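Local atomic coordinates of putative glucarate dehydratase (Pseudomonas fluorescens, PDB entry 4IT1), a protein that probably dehydrates D-glucarate to 5-dehydro-4-deoxy-D-glucarate with the help of magnesium, as a member of the mandelate racemase/muconate lactonizing enzyme family of the enolase superfamily. Residues Gln97-Val102 / Asn131-Phe136; Phe93-Leu98 / Ala139-Gln144. All coordinates share one frame; numbering follows the deposited sequence.

Contact 1 (Gln97-Val102 / Asn131-Phe136)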
loop_
_atom_site.group_PDB
_atom_site.type_symbol
_atom_site.label_atom_id
_atom_site.label_comp_id
_atom_site.label_asym_id
_atom_site.label_seq_id
_atom_site.Cartn_x
_atom_site.Cartn_y
_atom_site.Cartn_z
ATOM N N GLN A 97 4.140 -15.843 -1.844
ATOM C CA GLN A 97 4.821 -16.997 -2.436
ATOM C C GLN A 97 5.211 -16.665 -3.875
ATOM O O GLN A 97 6.379 -16.782 -4.240
ATOM C CB GLN A 97 3.916 -18.236 -2.399
ATOM C CG GLN A 97 4.456 -19.479 -3.093
ATOM C CD GLN A 97 5.292 -20.349 -2.176
ATOM O OE1 GLN A 97 6.474 -20.076 -1.938
ATOM N NE2 GLN A 97 4.682 -21.415 -1.662
ATOM N N LEU A 98 4.234 -16.233 -4.676
ATOM C CA LEU A 98 4.478 -15.826 -6.066
ATOM C C LEU A 98 5.629 -14.821 -6.223
ATOM O O LEU A 98 6.385 -14.896 -7.194
ATOM C CB LEU A 98 3.208 -15.268 -6.723
ATOM C CG LEU A 98 3.402 -14.606 -8.099
ATOM C CD1 LEU A 98 3.791 -15.626 -9.160
ATOM C CD2 LEU A 98 2.188 -13.819 -8.561
ATOM N N ARG A 99 5.750 -13.888 -5.279
ATOM C CA ARG A 99 6.846 -12.917 -5.283
ATOM C C ARG A 99 8.198 -13.590 -5.028
ATOM O O ARG A 99 9.152 -13.361 -5.776
ATOM C CB ARG A 99 6.597 -11.784 -4.274
ATOM C CG ARG A 99 7.586 -10.629 -4.381
ATOM C CD ARG A 99 7.194 -9.433 -3.518
ATOM N NE ARG A 99 6.250 -8.533 -4.188
ATOM C CZ ARG A 99 6.588 -7.600 -5.081
ATOM N NH1 ARG A 99 7.856 -7.428 -5.437
ATOM N NH2 ARG A 99 5.650 -6.835 -5.628
ATOM N N ARG A 100 8.275 -14.423 -3.988
ATOM C CA ARG A 100 9.523 -15.116 -3.653
ATOM C C ARG A 100 10.011 -15.998 -4.799
ATOM O O ARG A 100 11.217 -16.131 -5.020
ATOM C CB ARG A 100 9.374 -15.945 -2.381
ATOM C CG ARG A 100 9.528 -15.160 -1.086
ATOM C CD ARG A 100 9.529 -16.091 0.115
ATOM N NE ARG A 100 8.503 -17.127 -0.011
ATOM C CZ ARG A 100 7.352 -17.159 0.660
ATOM N NH1 ARG A 100 6.501 -18.151 0.447
ATOM N NH2 ARG A 100 7.050 -16.218 1.545
ATOM N N ILE A 101 9.060 -16.581 -5.525
ATOM C CA ILE A 101 9.342 -17.407 -6.696
ATOM C C ILE A 101 9.939 -16.584 -7.843
ATOM O O ILE A 101 10.972 -16.965 -8.402
ATOM C CB ILE A 101 8.080 -18.196 -7.137
ATOM C CG1 ILE A 101 7.835 -19.352 -6.162
ATOM C CG2 ILE A 101 8.201 -18.721 -8.567
ATOM C CD1 ILE A 101 6.473 -19.992 -6.297
ATOM N N VAL A 102 9.300 -15.459 -8.177
ATOM C CA VAL A 102 9.795 -14.572 -9.234
ATOM C C VAL A 102 11.206 -14.061 -8.922
ATOM O O VAL A 102 12.034 -13.939 -9.823
ATOM C CB VAL A 102 8.841 -13.384 -9.499
ATOM C CG1 VAL A 102 9.470 -12.387 -10.462
ATOM C CG2 VAL A 102 7.508 -13.868 -10.052
ATOM N N ASN A 131 8.223 -6.583 -13.452
ATOM C CA ASN A 131 7.499 -6.904 -14.680
ATOM C C ASN A 131 6.904 -8.308 -14.658
ATOM O O ASN A 131 5.750 -8.509 -15.048
ATOM C CB ASN A 131 8.403 -6.754 -15.900
ATOM C CG ASN A 131 8.893 -5.341 -16.087
ATOM O OD1 ASN A 131 8.623 -4.462 -15.268
ATOM N ND2 ASN A 131 9.616 -5.108 -17.175
ATOM N N ALA A 132 7.697 -9.271 -14.194
ATOM C CA ALA A 132 7.263 -10.664 -14.140
ATOM C C ALA A 132 6.221 -10.911 -13.044
ATOM O O ALA A 132 5.285 -11.690 -13.240
ATOM C CB ALA A 132 8.459 -11.590 -13.965
ATOM N N TYR A 133 6.388 -10.259 -11.895
ATOM C CA TYR A 133 5.398 -10.356 -10.824
ATOM C C TYR A 133 4.072 -9.770 -11.303
ATOM O O TYR A 133 3.042 -10.437 -11.244
ATOM C CB TYR A 133 5.882 -9.679 -9.536
ATOM C CG TYR A 133 4.898 -9.790 -8.385
ATOM C CD1 TYR A 133 4.734 -10.992 -7.691
ATOM C CD2 TYR A 133 4.121 -8.694 -7.998
ATOM C CE1 TYR A 133 3.829 -11.096 -6.644
ATOM C CE2 TYR A 133 3.214 -8.786 -6.954
ATOM C CZ TYR A 133 3.070 -9.986 -6.280
ATOM O OH TYR A 133 2.168 -10.081 -5.240
ATOM N N SER A 134 4.117 -8.546 -11.822
ATOM C CA SER A 134 2.924 -7.871 -12.329
ATOM C C SER A 134 2.162 -8.688 -13.375
ATOM O O SER A 134 0.929 -8.680 -13.390
ATOM C CB SER A 134 3.291 -6.514 -12.917
ATOM O OG SER A 134 2.209 -5.961 -13.653
ATOM N N ALA A 135 2.898 -9.375 -14.249
ATOM C CA ALA A 135 2.296 -10.159 -15.330
ATOM C C ALA A 135 1.328 -11.219 -14.788
ATOM O O ALA A 135 0.193 -11.345 -15.267
ATOM C CB ALA A 135 3.378 -10.803 -16.183
ATOM N N PHE A 136 1.783 -11.948 -13.771
ATOM C CA PHE A 136 1.003 -13.013 -13.165
ATOM C C PHE A 136 0.071 -12.539 -12.044
ATOM O O PHE A 136 -1.024 -13.086 -11.881
ATOM C CB PHE A 136 1.924 -14.136 -12.688
ATOM C CG PHE A 136 2.652 -14.829 -13.807
ATOM C CD1 PHE A 136 1.945 -15.441 -14.843
ATOM C CD2 PHE A 136 4.040 -14.868 -13.836
ATOM C CE1 PHE A 136 2.611 -16.077 -15.882
ATOM C CE2 PHE A 136 4.713 -15.507 -14.870
ATOM C CZ PHE A 136 3.996 -16.112 -15.894
#

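Contact 2 (Phe93-Leu98 / Ala139-Gln144)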
loop_
_atom_site.group_PDB
_atom_site.type_symbol
_atom_site.label_atom_id
_atom_site.label_comp_id
_atom_site.label_asym_id
_atom_site.label_seq_id
_atom_site.Cartn_x
_atom_site.Cartn_y
_atom_site.Cartn_z
ATOM N N PHE A 93 -4.073 -17.209 -3.863
ATOM C CA PHE A 93 -4.167 -16.133 -2.883
ATOM C C PHE A 93 -2.797 -15.814 -2.310
ATOM O O PHE A 93 -2.536 -14.676 -1.910
ATOM C CB PHE A 93 -5.135 -16.505 -1.757
ATOM C CG PHE A 93 -6.576 -16.476 -2.173
ATOM C CD1 PHE A 93 -7.315 -15.303 -2.071
ATOM C CD2 PHE A 93 -7.191 -17.614 -2.684
ATOM C CE1 PHE A 93 -8.641 -15.270 -2.466
ATOM C CE2 PHE A 93 -8.516 -17.586 -3.082
ATOM C CZ PHE A 93 -9.243 -16.412 -2.971
ATOM N N ASN A 94 -1.927 -16.825 -2.278
ATOM C CA ASN A 94 -0.574 -16.669 -1.760
ATOM C C ASN A 94 0.322 -15.942 -2.759
ATOM O O ASN A 94 1.172 -16.549 -3.411
ATOM C CB ASN A 94 0.020 -18.025 -1.376
ATOM C CG ASN A 94 1.133 -17.907 -0.351
ATOM O OD1 ASN A 94 1.725 -16.841 -0.164
ATOM N ND2 ASN A 94 1.427 -19.010 0.316
ATOM N N LEU A 95 0.105 -14.634 -2.874
ATOM C CA LEU A 95 0.881 -13.782 -3.764
ATOM C C LEU A 95 2.291 -13.515 -3.234
ATOM O O LEU A 95 3.201 -13.249 -4.014
ATOM C CB LEU A 95 0.144 -12.470 -4.016
ATOM C CG LEU A 95 -1.006 -12.494 -5.024
ATOM C CD1 LEU A 95 -1.876 -11.269 -4.845
ATOM C CD2 LEU A 95 -0.491 -12.561 -6.450
ATOM N N ASN A 96 2.465 -13.585 -1.915
ATOM C CA ASN A 96 3.797 -13.488 -1.311
ATOM C C ASN A 96 4.720 -14.648 -1.708
ATOM O O ASN A 96 5.928 -14.457 -1.879
ATOM C CB ASN A 96 3.700 -13.362 0.214
ATOM C CG ASN A 96 3.206 -11.993 0.656
ATOM O OD1 ASN A 96 3.302 -11.014 -0.087
ATOM N ND2 ASN A 96 2.662 -11.920 1.869
ATOM N N GLN A 97 4.140 -15.843 -1.844
ATOM C CA GLN A 97 4.821 -16.997 -2.436
ATOM C C GLN A 97 5.211 -16.665 -3.875
ATOM O O GLN A 97 6.379 -16.782 -4.240
ATOM C CB GLN A 97 3.916 -18.236 -2.399
ATOM C CG GLN A 97 4.456 -19.479 -3.093
ATOM C CD GLN A 97 5.292 -20.349 -2.176
ATOM O OE1 GLN A 97 6.474 -20.076 -1.938
ATOM N NE2 GLN A 97 4.682 -21.415 -1.662
ATOM N N LEU A 98 4.234 -16.233 -4.676
ATOM C CA LEU A 98 4.478 -15.826 -6.066
ATOM C C LEU A 98 5.629 -14.821 -6.223
ATOM O O LEU A 98 6.385 -14.896 -7.194
ATOM C CB LEU A 98 3.208 -15.268 -6.723
ATOM C CG LEU A 98 3.402 -14.606 -8.099
ATOM C CD1 LEU A 98 3.791 -15.626 -9.160
ATOM C CD2 LEU A 98 2.188 -13.819 -8.561
ATOM N N ALA A 139 -3.331 -11.888 -13.280
ATOM C CA ALA A 139 -4.042 -13.138 -13.549
ATOM C C ALA A 139 -4.478 -13.849 -12.272
ATOM O O ALA A 139 -5.590 -14.375 -12.207
ATOM C CB ALA A 139 -3.196 -14.053 -14.415
ATOM N N PHE A 140 -3.602 -13.858 -11.265
ATOM C CA PHE A 140 -3.922 -14.380 -9.933
ATOM C C PHE A 140 -5.120 -13.673 -9.286
ATOM O O PHE A 140 -5.911 -14.304 -8.585
ATOM C CB PHE A 140 -2.728 -14.210 -9.001
ATOM C CG PHE A 140 -1.782 -15.372 -8.979
ATOM C CD1 PHE A 140 -1.165 -15.821 -10.143
ATOM C CD2 PHE A 140 -1.460 -15.986 -7.773
ATOM C CE1 PHE A 140 -0.268 -16.881 -10.103
ATOM C CE2 PHE A 140 -0.567 -17.046 -7.726
ATOM C CZ PHE A 140 0.035 -17.489 -8.892
ATOM N N LEU A 141 -5.228 -12.362 -9.496
ATOM C CA LEU A 141 -6.330 -11.582 -8.929
ATOM C C LEU A 141 -7.593 -11.723 -9.764
ATOM O O LEU A 141 -8.686 -11.854 -9.211
ATOM C CB LEU A 141 -5.951 -10.108 -8.756
ATOM C CG LEU A 141 -4.940 -9.775 -7.649
ATOM C CD1 LEU A 141 -4.428 -8.350 -7.792
ATOM C CD2 LEU A 141 -5.522 -9.999 -6.261
ATOM N N ASP A 142 -7.438 -11.702 -11.089
ATOM C CA ASP A 142 -8.544 -11.986 -11.999
ATOM C C ASP A 142 -9.130 -13.360 -11.702
ATOM O O ASP A 142 -10.338 -13.560 -11.819
ATOM C CB ASP A 142 -8.102 -11.919 -13.457
ATOM C CG ASP A 142 -9.263 -12.087 -14.430
ATOM O OD1 ASP A 142 -10.342 -11.510 -14.183
ATOM O OD2 ASP A 142 -9.096 -12.794 -15.445
ATOM N N LEU A 143 -8.268 -14.293 -11.300
ATOM C CA LEU A 143 -8.702 -15.622 -10.901
ATOM C C LEU A 143 -9.589 -15.529 -9.668
ATOM O O LEU A 143 -10.741 -15.970 -9.693
ATOM C CB LEU A 143 -7.501 -16.521 -10.595
ATOM C CG LEU A 143 -7.580 -18.032 -10.846
ATOM C CD1 LEU A 143 -6.989 -18.772 -9.659
ATOM C CD2 LEU A 143 -8.990 -18.538 -11.117
ATOM N N GLN A 144 -9.037 -14.956 -8.597
ATOM C CA GLN A 144 -9.745 -14.765 -7.329
ATOM C C GLN A 144 -11.123 -14.148 -7.541
ATOM O O GLN A 144 -12.098 -14.574 -6.929
ATOM C CB GLN A 144 -8.933 -13.867 -6.398
ATOM C CG GLN A 144 -7.632 -14.472 -5.900
ATOM C CD GLN A 144 -6.860 -13.542 -4.979
ATOM O OE1 GLN A 144 -7.436 -12.664 -4.337
ATOM N NE2 GLN A 144 -5.549 -13.742 -4.901
#

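Contact 1 (Gln97-Val102 / Asn131-Phe136)
Tyr-133 and Arg-99 meet because each carries its CG trans to the backbone nitrogen (chi1 -178° for the tyrosine), which sends the phenol ring across to helix 95-107 while the arginine chain, bent at its third torsion, turns its head back over that ring. The result is a cation-pi contact: Arg-99 CZ stands 4.1 Å from the centroid of the Tyr-133 ring and 18° off its normal. The guanidinium is not laid flat, its plane being tilted 42° from the ring. Its NH2 therefore dips closest, 3.4 Å from Tyr-133 CD2. The same NH2 forms a salt bridge with Asp-324 of helix 322-334, giving the cation both an aromatic and an anionic partner.

Elsewhere the ring meets Leu-98, whose CD2 approaches Tyr-133 CE1 obliquely at 3.7 Å. That methyl also reaches Phe-136 CB at 4.1 Å, and Leu-87 of helix 74-87 touches both Leu-98 and Phe-136. One turn on, Val-102 CG1 packs on Ala-132 CB at 3.7 Å. The two helices run roughly antiparallel, their segment axes 9.6 Å apart at closest approach. Arg-99 and Tyr-133 mark the nearest backbone pair, with CA atoms 6.3 Å apart. Replacing Tyr-133 by an alanine would probably open a gap beside Leu-98 and deprive the Arg-99 guanidinium of its aromatic platform, with its hold on Asp-324 less well directed.

No hydrogen bond joins the two segments, so their mutual attachment rests on dispersion between aliphatic and aromatic groups plus the cation-pi term. Since Arg-99 NH2 also pairs with Asp-324, the contact probably ties this helix pair of the N-terminal capping domain electrostatically to helix 322-334 of the barrel domain.

Contact 2 (Phe93-Leu98 / Ala139-Gln144)
Phe-93, in the loop leading into helix 95-107, stacks on Gln-144 of helix 128-148, within the N-terminal capping domain of this enolase-superfamily fold. Their interaction is a stack of amide on ring: the two planes are 25° apart, and Gln-144 CD comes within 3.4 Å of Phe-93 CD1. Beyond CG the glutamine chain is extended (chi2 180°), which carries the amide along the ring toward the Phe-93 backbone. A CH-pi contact accompanies the stack, Gln-144 CG lying 3.9 Å from the centroid of the Phe-93 ring. At the polar end, NE2 donates to Pro-92 O, a bond that fixes the rotation of the amide; OE1 is buried without a polar partner in the model.

A second CH-pi contact involves Leu-98, whose CD2 is centred over the Phe-140 ring, 4.0 Å from its centroid and 3° off the normal. Leu-95 makes the remaining apolar contacts. Its CD2 rests 3.8 Å from both CB and CD2 of Phe-140, the two side chains pointing antiparallel as they pass. The other branch, CD1, meets Leu-141 CD2 at 4.1 Å, with Leu-141 lying roughly perpendicular to it. Arg-323 of helix 322-334 packs on both leucines, Leu-95 and Leu-141, so the contact abuts the barrel domain.

No hydrogen bond links the two segments themselves; the nearest to one is that from Gln-144 to Pro-92. Asn-94 occupies the N-cap of helix 95-107 and is also the centre of an inverse gamma turn, which brings the chain round from Phe-93 into the helix. Close by, Asn-96 ND2 bonds to carbonyl oxygens of Gly-158 and Ala-360 of the second subunit. In the capping bond itself, Gln-97 N donates to Asn-94 OD1 over 3.1 Å, from above the carbonyl plane.

In the fold
Contacts 1 and 2 are consecutive portions of one interface between helix 95-107 and helix 128-148, their centres 9 Å apart. Along the chain the overlapping segments 93-98 and 97-102 come first, then 131-136, then 139-144. Because the helices run in roughly opposite directions, 93-98 faces the later segment 139-144, whereas 97-102 faces 131-136. Gln-97 and Leu-98 belong to both contacts, which also meet directly where Tyr-133 OH lies 3.4 Å from Leu-95 CB. All four segments belong to the N-terminal capping domain, away from the magnesium site and the predicted proton acceptors. Helix 322-334 touches both contacts, joining the helix pair to the C-terminal barrel, while contact 2 also borders the second subunit.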